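Local coordinates for luciferase-like monooxygenase (Streptomyces bottropensis, PDB 4US5), which probably acts as a flavin-dependent monooxygenase of the bacterial luciferase family, incorporating oxygen into an organic substrate, at residues A173-A178 and R200-T205; E179-L184 and D204-A209. One frame throughout, in Å; residues are numbered along the deposited sequence.

Contact 1 of 2, residues A173-A178 and R200-T205; sequences ASVSSA and REAMDT
Val-175 and Glu-201 meet at about a right angle, the carboxylate end of the glutamate lying against both methyls of the valine. CG2 of Val-175 sits 3.8 Å from CD of Glu-201, while its CG1 lies 4.0 Å from OG1 of Thr-205, one turn further along the partner helix. With CG1 anti to the backbone N (chi1 178°), the valine spreads its two branches over this pair. Deeper in the seam the contact is methyl to backbone: CB of Ala-178 closes to 3.3 Å on the carbonyl O of Ala-202, and the CB atoms of the two alanines stand 4.2 Å apart. Helices 175-184 and 199-209 are successive outer helices of a TIM-barrel fold, separated by strand 188-191, and Tyr-188 and Tyr-190 of that strand pack against Ala-178 and Ala-202 respectively. An alanine in place of Val-175 would probably open a gap beside Thr-205 and leave the Glu-201 chain without the surface it rests on. Behind the valine, Ser-174 is the N-cap of its helix, its OG accepting from Ser-177 N at 3.0 Å. In return, OG of Ser-177 donates to Ser-174 O at 2.7 Å and also bonds to the hydroxyl of Tyr-188, which ties the start of the helix to the barrel strand. On the other helix, OG1 of Thr-205 donates to Glu-201 O at 2.8 Å from above the carbonyl plane; Thr-205 N reaches the same oxygen from the opposite face, so the oxygen is gripped twice, and the OG1 bond holds the threonine side chain in its rotation.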
loop_
_atom_site.group_PDB
_atom_site.type_symbol
_atom_site.label_atom_id
_atom_site.label_comp_id
_atom_site.label_asym_id
_atom_site.label_seq_id
_atom_site.Cartn_x
_atom_site.Cartn_y
_atom_site.Cartn_z
ATOM N N ALA B 173 -13.197 -17.874 -11.061
ATOM C CA ALA B 173 -13.026 -19.308 -11.054
ATOM C C ALA B 173 -14.402 -19.980 -11.162
ATOM O O ALA B 173 -14.656 -20.987 -10.509
ATOM C CB ALA B 173 -12.350 -19.721 -9.785
ATOM N N SER B 174 -15.238 -19.406 -12.011
ATOM C CA SER B 174 -16.629 -19.832 -12.186
ATOM C C SER B 174 -17.146 -19.355 -13.526
ATOM O O SER B 174 -16.696 -18.348 -14.064
ATOM C CB SER B 174 -17.511 -19.279 -11.068
ATOM O OG SER B 174 -17.698 -17.873 -11.166
ATOM N N VAL B 175 -18.135 -20.075 -14.059
ATOM C CA VAL B 175 -18.799 -19.639 -15.289
ATOM C C VAL B 175 -19.525 -18.318 -15.074
ATOM O O VAL B 175 -19.508 -17.439 -15.939
ATOM C CB VAL B 175 -19.783 -20.713 -15.820
ATOM C CG1 VAL B 175 -20.510 -20.217 -17.078
ATOM C CG2 VAL B 175 -19.034 -21.977 -16.144
ATOM N N SER B 176 -20.097 -18.143 -13.893
ATOM C CA SER B 176 -20.780 -16.909 -13.560
ATOM C C SER B 176 -19.860 -15.676 -13.655
ATOM O O SER B 176 -20.247 -14.624 -14.173
ATOM C CB SER B 176 -21.391 -17.094 -12.152
ATOM O OG SER B 176 -20.966 -16.171 -11.187
ATOM N N SER B 177 -18.620 -15.810 -13.196
ATOM C CA SER B 177 -17.685 -14.672 -13.263
ATOM C C SER B 177 -17.360 -14.327 -14.693
ATOM O O SER B 177 -17.167 -13.171 -15.036
ATOM C CB SER B 177 -16.384 -14.997 -12.449
ATOM O OG SER B 177 -15.717 -16.125 -12.981
ATOM N N ALA B 178 -17.250 -15.352 -15.528
ATOM C CA ALA B 178 -16.933 -15.171 -16.910
ATOM C C ALA B 178 -18.091 -14.406 -17.625
ATOM O O ALA B 178 -17.840 -13.582 -18.486
ATOM C CB ALA B 178 -16.686 -16.525 -17.572
ATOM N N ARG B 200 -12.903 -24.850 -19.793
ATOM C CA ARG B 200 -13.308 -24.718 -21.181
ATOM C C ARG B 200 -14.615 -23.945 -21.324
ATOM O O ARG B 200 -14.706 -22.994 -22.121
ATOM C CB ARG B 200 -13.400 -26.101 -21.841
ATOM C CG ARG B 200 -13.848 -26.037 -23.297
ATOM C CD ARG B 200 -13.922 -27.419 -23.876
ATOM N NE ARG B 200 -12.605 -28.019 -24.141
ATOM C CZ ARG B 200 -11.863 -27.784 -25.212
ATOM N NH1 ARG B 200 -12.235 -26.907 -26.120
ATOM N NH2 ARG B 200 -10.734 -28.422 -25.380
ATOM N N GLU B 201 -15.608 -24.296 -20.542
ATOM C CA GLU B 201 -16.912 -23.621 -20.620
ATOM C C GLU B 201 -16.809 -22.149 -20.265
ATOM O O GLU B 201 -17.401 -21.288 -20.940
ATOM C CB GLU B 201 -17.964 -24.306 -19.722
ATOM C CG GLU B 201 -19.330 -23.642 -19.758
ATOM C CD GLU B 201 -20.365 -24.250 -18.819
ATOM O OE1 GLU B 201 -20.106 -25.296 -18.193
ATOM O OE2 GLU B 201 -21.459 -23.671 -18.717
ATOM N N ALA B 202 -16.085 -21.848 -19.188
ATOM C CA ALA B 202 -15.929 -20.476 -18.735
ATOM C C ALA B 202 -15.269 -19.598 -19.780
ATOM O O ALA B 202 -15.760 -18.518 -20.059
ATOM C CB ALA B 202 -15.155 -20.423 -17.415
HETATM N N MSE B 203 -14.184 -20.069 -20.375
HETATM C CA MSE B 203 -13.460 -19.300 -21.346
HETATM C C MSE B 203 -14.276 -19.170 -22.640
HETATM O O MSE B 203 -14.256 -18.131 -23.291
HETATM C CB MSE B 203 -12.076 -19.874 -21.570
HETATM C CG MSE B 203 -11.239 -19.819 -20.263
HETATM SE SE MSE B 203 -10.617 -17.968 -19.942
HETATM C CE MSE B 203 -8.938 -18.072 -20.953
ATOM N N ASP B 204 -15.000 -20.226 -23.006
ATOM C CA ASP B 204 -15.944 -20.144 -24.169
ATOM C C ASP B 204 -17.014 -19.089 -23.918
ATOM O O ASP B 204 -17.276 -18.259 -24.785
ATOM C CB ASP B 204 -16.612 -21.502 -24.413
ATOM C CG ASP B 204 -15.694 -22.493 -25.124
ATOM O OD1 ASP B 204 -14.638 -22.077 -25.619
ATOM O OD2 ASP B 204 -16.040 -23.703 -25.175
ATOM N N THR B 205 -17.619 -19.135 -22.735
ATOM C CA THR B 205 -18.680 -18.212 -22.330
ATOM C C THR B 205 -18.228 -16.768 -22.317
ATOM O O THR B 205 -18.927 -15.865 -22.827
ATOM C CB THR B 205 -19.228 -18.588 -20.949
ATOM O OG1 THR B 205 -19.840 -19.878 -21.041
ATOM C CG2 THR B 205 -20.271 -17.599 -20.457
#

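Contact 2 of 2, residues E179-L184 and D204-A209; sequences EAAARL and DTYRAA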
loop_
_atom_site.group_PDB
_atom_site.type_symbol
_atom_site.label_atom_id
_atom_site.label_comp_id
_atom_site.label_asym_id
_atom_site.label_seq_id
_atom_site.Cartn_x
_atom_site.Cartn_y
_atom_site.Cartn_z
ATOM N N GLU B 179 -19.336 -14.726 -17.251
ATOM C CA GLU B 179 -20.529 -13.994 -17.744
ATOM C C GLU B 179 -20.483 -12.545 -17.342
ATOM O O GLU B 179 -20.776 -11.659 -18.129
ATOM C CB GLU B 179 -21.822 -14.641 -17.207
ATOM C CG GLU B 179 -22.157 -15.953 -17.900
ATOM C CD GLU B 179 -23.209 -16.802 -17.171
ATOM O OE1 GLU B 179 -23.675 -16.428 -16.066
ATOM O OE2 GLU B 179 -23.561 -17.878 -17.716
ATOM N N ALA B 180 -20.086 -12.292 -16.096
ATOM C CA ALA B 180 -19.999 -10.915 -15.598
ATOM C C ALA B 180 -18.912 -10.119 -16.310
ATOM O O ALA B 180 -19.143 -9.002 -16.757
ATOM C CB ALA B 180 -19.781 -10.907 -14.098
ATOM N N ALA B 181 -17.735 -10.733 -16.483
ATOM C CA ALA B 181 -16.657 -10.084 -17.188
ATOM C C ALA B 181 -17.048 -9.774 -18.611
ATOM O O ALA B 181 -16.724 -8.709 -19.152
ATOM C CB ALA B 181 -15.411 -10.966 -17.179
ATOM N N ALA B 182 -17.745 -10.724 -19.246
ATOM C CA ALA B 182 -18.254 -10.519 -20.609
ATOM C C ALA B 182 -19.242 -9.354 -20.681
ATOM O O ALA B 182 -19.101 -8.460 -21.506
ATOM C CB ALA B 182 -18.919 -11.790 -21.102
ATOM N N ARG B 183 -20.203 -9.369 -19.775
ATOM C CA ARG B 183 -21.225 -8.353 -19.706
ATOM C C ARG B 183 -20.610 -6.966 -19.570
ATOM O O ARG B 183 -21.079 -5.994 -20.173
ATOM C CB ARG B 183 -22.155 -8.676 -18.543
ATOM C CG ARG B 183 -23.323 -7.741 -18.347
ATOM C CD ARG B 183 -24.293 -8.305 -17.312
ATOM N NE ARG B 183 -23.754 -8.148 -15.968
ATOM C CZ ARG B 183 -23.466 -9.136 -15.117
ATOM N NH1 ARG B 183 -23.665 -10.434 -15.423
ATOM N NH2 ARG B 183 -22.962 -8.821 -13.931
ATOM N N LEU B 184 -19.565 -6.867 -18.762
ATOM C CA LEU B 184 -18.970 -5.579 -18.401
ATOM C C LEU B 184 -17.844 -5.160 -19.331
ATOM O O LEU B 184 -17.300 -4.061 -19.206
ATOM C CB LEU B 184 -18.467 -5.625 -16.943
ATOM C CG LEU B 184 -19.562 -5.822 -15.898
ATOM C CD1 LEU B 184 -18.960 -6.144 -14.537
ATOM C CD2 LEU B 184 -20.452 -4.598 -15.811
ATOM N N ASP B 204 -15.000 -20.226 -23.006
ATOM C CA ASP B 204 -15.944 -20.144 -24.169
ATOM C C ASP B 204 -17.014 -19.089 -23.918
ATOM O O ASP B 204 -17.276 -18.259 -24.785
ATOM C CB ASP B 204 -16.612 -21.502 -24.413
ATOM C CG ASP B 204 -15.694 -22.493 -25.124
ATOM O OD1 ASP B 204 -14.638 -22.077 -25.619
ATOM O OD2 ASP B 204 -16.040 -23.703 -25.175
ATOM N N THR B 205 -17.619 -19.135 -22.735
ATOM C CA THR B 205 -18.680 -18.212 -22.330
ATOM C C THR B 205 -18.228 -16.768 -22.317
ATOM O O THR B 205 -18.927 -15.865 -22.827
ATOM C CB THR B 205 -19.228 -18.588 -20.949
ATOM O OG1 THR B 205 -19.840 -19.878 -21.041
ATOM C CG2 THR B 205 -20.271 -17.599 -20.457
ATOM N N TYR B 206 -17.037 -16.528 -21.768
ATOM C CA TYR B 206 -16.456 -15.193 -21.766
ATOM C C TYR B 206 -16.384 -14.605 -23.174
ATOM O O TYR B 206 -16.807 -13.462 -23.411
ATOM C CB TYR B 206 -15.028 -15.215 -21.159
ATOM C CG TYR B 206 -14.315 -13.912 -21.266
ATOM C CD1 TYR B 206 -14.825 -12.768 -20.654
ATOM C CD2 TYR B 206 -13.105 -13.808 -21.908
ATOM C CE1 TYR B 206 -14.157 -11.549 -20.736
ATOM C CE2 TYR B 206 -12.437 -12.600 -21.989
ATOM C CZ TYR B 206 -12.958 -11.477 -21.400
ATOM O OH TYR B 206 -12.272 -10.281 -21.490
ATOM N N ARG B 207 -15.838 -15.374 -24.093
ATOM C CA ARG B 207 -15.675 -14.945 -25.467
ATOM C C ARG B 207 -17.007 -14.787 -26.183
ATOM O O ARG B 207 -17.216 -13.785 -26.857
ATOM C CB ARG B 207 -14.764 -15.891 -26.238
ATOM C CG ARG B 207 -13.296 -15.707 -25.851
ATOM C CD ARG B 207 -12.399 -16.690 -26.541
ATOM N NE ARG B 207 -12.685 -18.040 -26.085
ATOM C CZ ARG B 207 -12.210 -19.128 -26.651
ATOM N NH1 ARG B 207 -11.388 -19.031 -27.699
ATOM N NH2 ARG B 207 -12.538 -20.319 -26.158
ATOM N N ALA B 208 -17.888 -15.763 -26.036
ATOM C CA ALA B 208 -19.206 -15.741 -26.729
ATOM C C ALA B 208 -20.112 -14.581 -26.273
ATOM O O ALA B 208 -20.694 -13.884 -27.106
ATOM C CB ALA B 208 -19.913 -17.050 -26.524
ATOM N N ALA B 209 -20.195 -14.363 -24.963
ATOM C CA ALA B 209 -21.049 -13.337 -24.379
ATOM C C ALA B 209 -20.419 -11.926 -24.337
ATOM O O ALA B 209 -21.064 -10.964 -23.900
ATOM C CB ALA B 209 -21.477 -13.765 -22.983
#
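Tyr-206 turns one edge of its ring toward the backbone of Ala-182, whose N lies close to the ring plane, 3.8 Å from CD1. The two helices involved, 175-184 and 199-209, are neighbours in the outer layer of a TIM barrel and run nearly side by side: their short segments here cross at -21° with axes 8.1 Å apart. Such closeness is possible because alanines line much of the seam. The tyrosine CG is anti to its backbone N (chi1 173°), which carries the ring along the flank of the opposing helix, where CB of Ala-181 approaches CE1 obliquely at 3.8 Å. Beyond the ring, the Tyr-206 hydroxyl is held by hydrogen bonds with Leu-186 O and Arg-220 N, and the ring also meets that of Tyr-188 with the planes inclined by about 35°. The tyrosine thus ties the helix pair to the chain just before strand 188-191 and just before strand 221-229.

Ala-182 points its methyl toward the partner helix, against Tyr-206 and Ala-209. Its CB is 3.5 Å from the carbonyl O of Tyr-206 and 3.7 Å from CB of Ala-209, a turn later. On the more exposed border, Glu-179 departs from its helix away from the seam, yet its CG methylene still touches Thr-205. With CG anti to its own carbonyl carbon (chi1 -74°), that methylene is the part of the extended chain that meets the threonine. The two side chains cross obliquely, methylene against methyl, with CG of Glu-179 3.6 Å from CG2 of Thr-205.

From the N terminus of this region, strand 167-172 leads through residues 173-174 into helix 175-184, whose first half supplies contact 1 and second half contact 2. The chain then passes through strand 188-191 and returns as helix 199-209, where the partners follow in the same order. Contact 1 closes a loop over the 21 residues between its segments and contact 2 one over 19, with strand 188-191 inside both. Because the helices point alike, the two closures cross rather than nest, their centres about 8 Å apart. Asp-204 and Thr-205 belong to both ranges, and Ala-178 O packs 3.8 Å from Tyr-206 CD1 where the contacts join. Together they tie two consecutive outer helices along their length.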